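Long-range contacts in reticulocyte-binding protein 2a (Plasmodium vivax, PDB 4Z8N), which probably helps the malaria parasite recognise and invade reticulocytes, the chain here being its largely helical erythrocyte-binding domain: residues A145-T150 with P241-L246; S135-V140 with T248-Y253. All blocks are in the same frame, centred on the assembly; numbering follows the deposited sequence.

Contact 1 of 2, residues A145-T150 with P241-L246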
loop_
_atom_site.group_PDB
_atom_site.type_symbol
_atom_site.label_atom_id
_atom_site.label_comp_id
_atom_site.label_asym_id
_atom_site.label_seq_id
_atom_site.Cartn_x
_atom_site.Cartn_y
_atom_site.Cartn_z
ATOM N N ALA A 145 6.262 23.852 -30.945
ATOM C CA ALA A 145 5.351 24.905 -30.511
ATOM C C ALA A 145 4.251 24.430 -29.558
ATOM O O ALA A 145 3.234 25.107 -29.412
ATOM C CB ALA A 145 4.725 25.564 -31.730
ATOM N N CYS A 146 4.458 23.288 -28.903
ATOM C CA CYS A 146 3.424 22.665 -28.067
ATOM C C CYS A 146 2.875 23.573 -26.963
ATOM O O CYS A 146 3.631 24.132 -26.169
ATOM C CB CYS A 146 3.965 21.380 -27.437
ATOM S SG CYS A 146 4.400 20.095 -28.626
ATOM N N GLU A 147 1.550 23.703 -26.919
ATOM C CA GLU A 147 0.881 24.530 -25.918
ATOM C C GLU A 147 0.646 23.737 -24.635
ATOM O O GLU A 147 0.476 22.518 -24.670
ATOM C CB GLU A 147 -0.442 25.068 -26.468
ATOM C CG GLU A 147 -0.965 26.308 -25.760
ATOM C CD GLU A 147 -2.136 26.943 -26.492
ATOM O OE1 GLU A 147 -2.651 26.320 -27.444
ATOM O OE2 GLU A 147 -2.537 28.066 -26.119
ATOM N N THR A 148 0.626 24.437 -23.505
ATOM C CA THR A 148 0.597 23.785 -22.200
ATOM C C THR A 148 -0.796 23.732 -21.571
ATOM O O THR A 148 -0.923 23.649 -20.349
ATOM C CB THR A 148 1.550 24.493 -21.219
ATOM O OG1 THR A 148 1.109 25.841 -21.012
ATOM C CG2 THR A 148 2.966 24.509 -21.775
ATOM N N ASP A 149 -1.833 23.766 -22.403
ATOM C CA ASP A 149 -3.211 23.747 -21.914
ATOM C C ASP A 149 -3.530 22.481 -21.122
ATOM O O ASP A 149 -3.935 22.556 -19.963
ATOM C CB ASP A 149 -4.198 23.884 -23.079
ATOM C CG ASP A 149 -4.198 25.275 -23.683
ATOM O OD1 ASP A 149 -3.666 26.205 -23.042
ATOM O OD2 ASP A 149 -4.740 25.438 -24.798
ATOM N N THR A 150 -3.347 21.324 -21.755
ATOM C CA THR A 150 -3.672 20.039 -21.141
ATOM C C THR A 150 -2.894 19.824 -19.846
ATOM O O THR A 150 -3.442 19.327 -18.859
ATOM C CB THR A 150 -3.397 18.870 -22.112
ATOM O OG1 THR A 150 -4.410 18.844 -23.125
ATOM C CG2 THR A 150 -3.401 17.538 -21.383
ATOM N N PRO A 241 6.367 28.265 -19.239
ATOM C CA PRO A 241 6.011 29.150 -20.351
ATOM C C PRO A 241 4.773 28.638 -21.074
ATOM O O PRO A 241 4.524 27.432 -21.063
ATOM C CB PRO A 241 7.246 29.096 -21.255
ATOM C CG PRO A 241 7.880 27.789 -20.946
ATOM C CD PRO A 241 7.623 27.537 -19.489
ATOM N N PRO A 242 3.996 29.544 -21.688
ATOM C CA PRO A 242 2.801 29.159 -22.447
ATOM C C PRO A 242 3.125 28.186 -23.580
ATOM O O PRO A 242 2.250 27.438 -24.021
ATOM C CB PRO A 242 2.293 30.494 -23.002
ATOM C CG PRO A 242 2.830 31.522 -22.061
ATOM C CD PRO A 242 4.173 31.006 -21.638
ATOM N N GLN A 243 4.375 28.202 -24.037
ATOM C CA GLN A 243 4.826 27.323 -25.109
ATOM C C GLN A 243 6.084 26.552 -24.704
ATOM O O GLN A 243 7.049 27.139 -24.216
ATOM C CB GLN A 243 5.100 28.130 -26.381
ATOM C CG GLN A 243 3.999 29.110 -26.769
ATOM C CD GLN A 243 2.906 28.472 -27.606
ATOM O OE1 GLN A 243 2.618 27.283 -27.474
ATOM N NE2 GLN A 243 2.294 29.265 -28.480
ATOM N N VAL A 244 6.064 25.237 -24.902
ATOM C CA VAL A 244 7.237 24.398 -24.662
ATOM C C VAL A 244 7.430 23.428 -25.826
ATOM O O VAL A 244 6.484 23.145 -26.561
ATOM C CB VAL A 244 7.123 23.594 -23.340
ATOM C CG1 VAL A 244 6.972 24.524 -22.147
ATOM C CG2 VAL A 244 5.966 22.609 -23.407
ATOM N N PRO A 245 8.664 22.931 -26.015
ATOM C CA PRO A 245 8.875 21.877 -27.013
ATOM C C PRO A 245 8.253 20.556 -26.567
ATOM O O PRO A 245 8.020 20.368 -25.371
ATOM C CB PRO A 245 10.401 21.773 -27.101
ATOM C CG PRO A 245 10.892 22.303 -25.794
ATOM C CD PRO A 245 9.930 23.390 -25.419
ATOM N N LEU A 246 7.994 19.658 -27.514
ATOM C CA LEU A 246 7.298 18.406 -27.225
ATOM C C LEU A 246 8.054 17.514 -26.243
ATOM O O LEU A 246 7.447 16.910 -25.357
ATOM C CB LEU A 246 7.036 17.631 -28.520
ATOM C CG LEU A 246 6.344 16.276 -28.349
ATOM C CD1 LEU A 246 5.001 16.438 -27.650
ATOM C CD2 LEU A 246 6.172 15.580 -29.689
#
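The backbones of Cys146-Thr148 and Pro242-Val244 run antiparallel and meet in a single beta bridge, where Glu147 and Gln243 form a non-hydrogen-bonded pair with their CA atoms 4.9 Å apart. This isolated bridge joins two loops at one end of the elongated, largely helical erythrocyte-binding domain, one leading into helix 149-162 and the other into helix 246-297. Of the two flanking bonds, Val244 N to Cys146 O is short and straight, at 3.0 Å with an angle of 170° at the hydrogen; Thr148 N to Pro242 O is weak at 3.5 Å. The CA-H of Gln243 also points at Cys146 O, so that carbonyl receives a second, softer contact.

On one flank, Cys146 CB sits tightly against Val244 O at 3.2 Å. Cys146 SG, disulfide-bonded to Cys142, rests against the start of the Leu246 side chain, 3.6 Å from Leu246 CB, while CD1 of the same leucine approaches the sulphur as well. Leu249 of helix 246-297 packs against both Cys146 and Val244.

Glu147 and Gln243 cross at the exposed part of the bridge, and Glu147 N is hydrogen-bonded to a diethylene glycol molecule probably left from crystallisation. Thr148 occupies the N-cap position of helix 149-162, but its side chain makes no capping bond. Its OG1 stands between the backbone N and the carbonyl carbon (chi1 63°), which places CG2 beside the backbone N. Thr148 CG2 meets Val244 CG2 at 3.9 Å and lies 3.4 Å from Pro241 O.

Contact 2 of 2, residues S135-V140 with T248-Y253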
loop_
_atom_site.group_PDB
_atom_site.type_symbol
_atom_site.label_atom_id
_atom_site.label_comp_id
_atom_site.label_asym_id
_atom_site.label_seq_id
_atom_site.Cartn_x
_atom_site.Cartn_y
_atom_site.Cartn_z
ATOM N N SER A 135 6.902 7.018 -27.462
ATOM C CA SER A 135 6.798 7.084 -28.916
ATOM C C SER A 135 5.359 7.331 -29.361
ATOM O O SER A 135 5.121 7.893 -30.427
ATOM C CB SER A 135 7.334 5.799 -29.555
ATOM O OG SER A 135 6.500 4.693 -29.256
ATOM N N ILE A 136 4.403 6.908 -28.540
ATOM C CA ILE A 136 2.992 7.120 -28.842
ATOM C C ILE A 136 2.659 8.609 -28.801
ATOM O O ILE A 136 1.853 9.101 -29.594
ATOM C CB ILE A 136 2.084 6.348 -27.861
ATOM C CG1 ILE A 136 2.235 4.842 -28.080
ATOM C CG2 ILE A 136 0.625 6.745 -28.032
ATOM C CD1 ILE A 136 1.325 4.010 -27.208
ATOM N N LEU A 137 3.307 9.331 -27.891
ATOM C CA LEU A 137 3.076 10.764 -27.756
ATOM C C LEU A 137 3.772 11.574 -28.849
ATOM O O LEU A 137 3.730 12.804 -28.836
ATOM C CB LEU A 137 3.526 11.247 -26.376
ATOM C CG LEU A 137 2.381 11.609 -25.426
ATOM C CD1 LEU A 137 1.447 10.424 -25.233
ATOM C CD2 LEU A 137 2.917 12.099 -24.089
ATOM N N ASN A 138 4.412 10.888 -29.794
ATOM C CA ASN A 138 4.897 11.551 -30.998
ATOM C C ASN A 138 3.721 11.919 -31.895
ATOM O O ASN A 138 3.854 12.727 -32.814
ATOM C CB ASN A 138 5.887 10.668 -31.765
ATOM C CG ASN A 138 7.225 10.529 -31.059
ATOM O OD1 ASN A 138 7.643 11.414 -30.311
ATOM N ND2 ASN A 138 7.912 9.419 -31.309
ATOM N N SER A 139 2.568 11.316 -31.614
ATOM C CA SER A 139 1.344 11.581 -32.364
ATOM C C SER A 139 0.780 12.961 -32.045
ATOM O O SER A 139 -0.079 13.469 -32.767
ATOM C CB SER A 139 0.293 10.509 -32.072
ATOM O OG SER A 139 0.730 9.234 -32.509
ATOM N N VAL A 140 1.253 13.558 -30.956
ATOM C CA VAL A 140 0.907 14.938 -30.641
ATOM C C VAL A 140 1.415 15.827 -31.768
ATOM O O VAL A 140 2.620 15.938 -31.988
ATOM C CB VAL A 140 1.499 15.388 -29.297
ATOM C CG1 VAL A 140 1.159 16.845 -29.033
ATOM C CG2 VAL A 140 0.980 14.506 -28.174
ATOM N N THR A 248 9.891 18.317 -23.858
ATOM C CA THR A 248 9.632 18.857 -22.532
ATOM C C THR A 248 8.221 18.495 -22.079
ATOM O O THR A 248 8.007 18.100 -20.933
ATOM C CB THR A 248 9.803 20.389 -22.506
ATOM O OG1 THR A 248 11.155 20.726 -22.837
ATOM C CG2 THR A 248 9.464 20.947 -21.131
ATOM N N LEU A 249 7.269 18.624 -22.997
ATOM C CA LEU A 249 5.862 18.375 -22.706
ATOM C C LEU A 249 5.616 16.954 -22.213
ATOM O O LEU A 249 4.842 16.742 -21.279
ATOM C CB LEU A 249 5.011 18.644 -23.948
ATOM C CG LEU A 249 3.503 18.702 -23.712
ATOM C CD1 LEU A 249 3.134 19.979 -22.972
ATOM C CD2 LEU A 249 2.742 18.595 -25.027
ATOM N N LYS A 250 6.271 15.988 -22.849
ATOM C CA LYS A 250 6.138 14.587 -22.462
ATOM C C LYS A 250 6.545 14.378 -21.009
ATOM O O LYS A 250 5.862 13.683 -20.255
ATOM C CB LYS A 250 6.982 13.688 -23.369
ATOM C CG LYS A 250 6.499 13.608 -24.804
ATOM C CD LYS A 250 6.965 12.316 -25.456
ATOM C CE LYS A 250 7.818 12.582 -26.681
ATOM N NZ LYS A 250 8.200 11.319 -27.374
ATOM N N LYS A 251 7.660 14.988 -20.625
ATOM C CA LYS A 251 8.177 14.854 -19.269
ATOM C C LYS A 251 7.271 15.554 -18.260
ATOM O O LYS A 251 7.062 15.053 -17.156
ATOM C CB LYS A 251 9.602 15.402 -19.181
ATOM C CG LYS A 251 10.409 14.830 -18.036
ATOM C CD LYS A 251 11.560 15.739 -17.661
ATOM C CE LYS A 251 12.239 15.250 -16.406
ATOM N NZ LYS A 251 12.366 13.761 -16.401
ATOM N N LEU A 252 6.731 16.709 -18.644
ATOM C CA LEU A 252 5.780 17.420 -17.797
ATOM C C LEU A 252 4.538 16.563 -17.572
ATOM O O LEU A 252 4.050 16.443 -16.446
ATOM C CB LEU A 252 5.397 18.767 -18.418
ATOM C CG LEU A 252 6.333 19.946 -18.144
ATOM C CD1 LEU A 252 5.803 21.214 -18.791
ATOM C CD2 LEU A 252 6.519 20.149 -16.647
ATOM N N TYR A 253 4.041 15.963 -18.651
ATOM C CA TYR A 253 2.906 15.051 -18.573
ATOM C C TYR A 253 3.213 13.875 -17.650
ATOM O O TYR A 253 2.455 13.577 -16.727
ATOM C CB TYR A 253 2.533 14.515 -19.960
ATOM C CG TYR A 253 1.761 15.464 -20.856
ATOM C CD1 TYR A 253 1.669 16.821 -20.567
ATOM C CD2 TYR A 253 1.117 14.992 -21.995
ATOM C CE1 TYR A 253 0.959 17.681 -21.395
ATOM C CE2 TYR A 253 0.407 15.841 -22.826
ATOM C CZ TYR A 253 0.330 17.183 -22.523
ATOM O OH TYR A 253 -0.379 18.022 -23.353
#
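Lys250 NZ is gripped by two oxygens of residues 134-138: it donates to Asn138 OD1 at 3.0 Å and to the backbone carbonyl of Tyr134. Both acceptors lie near the last residues of helix 119-136, so the contact ties the C-terminal part of that helix to the opening turns of helix 246-297 within the helical erythrocyte-binding domain. The ammonium approaches OD1 from above the amide plane, 44° out of it, with a C=O...N angle of 130°. Its position beside one backbone and one side-chain oxygen is probably favourable for the positive charge.

The aliphatic part of Lys250 does separate work. It slides past Leu137 in the opposite direction, with Lys250 CD against Leu137 CB at 3.7 Å and CG near Leu137 CD2. A bend at chi3 (-121°) turns CE off the line of the chain, and Lys250 CE comes within 3.8 Å of Asn138 OD1. CG and CD thus make the apolar contact of the lysine, NZ the polar one.

Leu137 is buried and directed at the facing helix. Its CD2 is shared between Lys250 CG and the ring of Tyr253: Leu137 CD2 lies 4.0 Å from Tyr253 CD2, obliquely to the ring. Tyr253 is held from further off: its OH is hydrogen-bonded to His41 NE2, and its ring meets that of Tyr37.

Within residues 135-140, Ile136 O accepts from both Ser139 N and Ser139 OG, which arrive from the same face of the carbonyl plane, and Ser139 OG, 3.1 Å from Ile136 O, is also bonded to Asn47 ND2.

Overall arrangement
From the N terminus, the chain reaches residues 135-140 at the end of helix 119-136, makes the short turn containing the Cys142-Cys146 disulfide, and enters contact 1 with residues 145-150, which lead into helix 149-162. It then runs through helices 149-162, 168-194 and 199-237 before residues 241-246 close contact 1. Helix 246-297 begins at once, and residues 248-253 close contact 2, whose loop therefore encloses that of contact 1. The centres of the two contacts lie about 11 Å apart and the two touch: Thr150 CB is 3.4 Å from Tyr253 OH, and Leu246 CD2 approaches Leu137 O. Together they gather three helices and their connecting loops at one end of the domain.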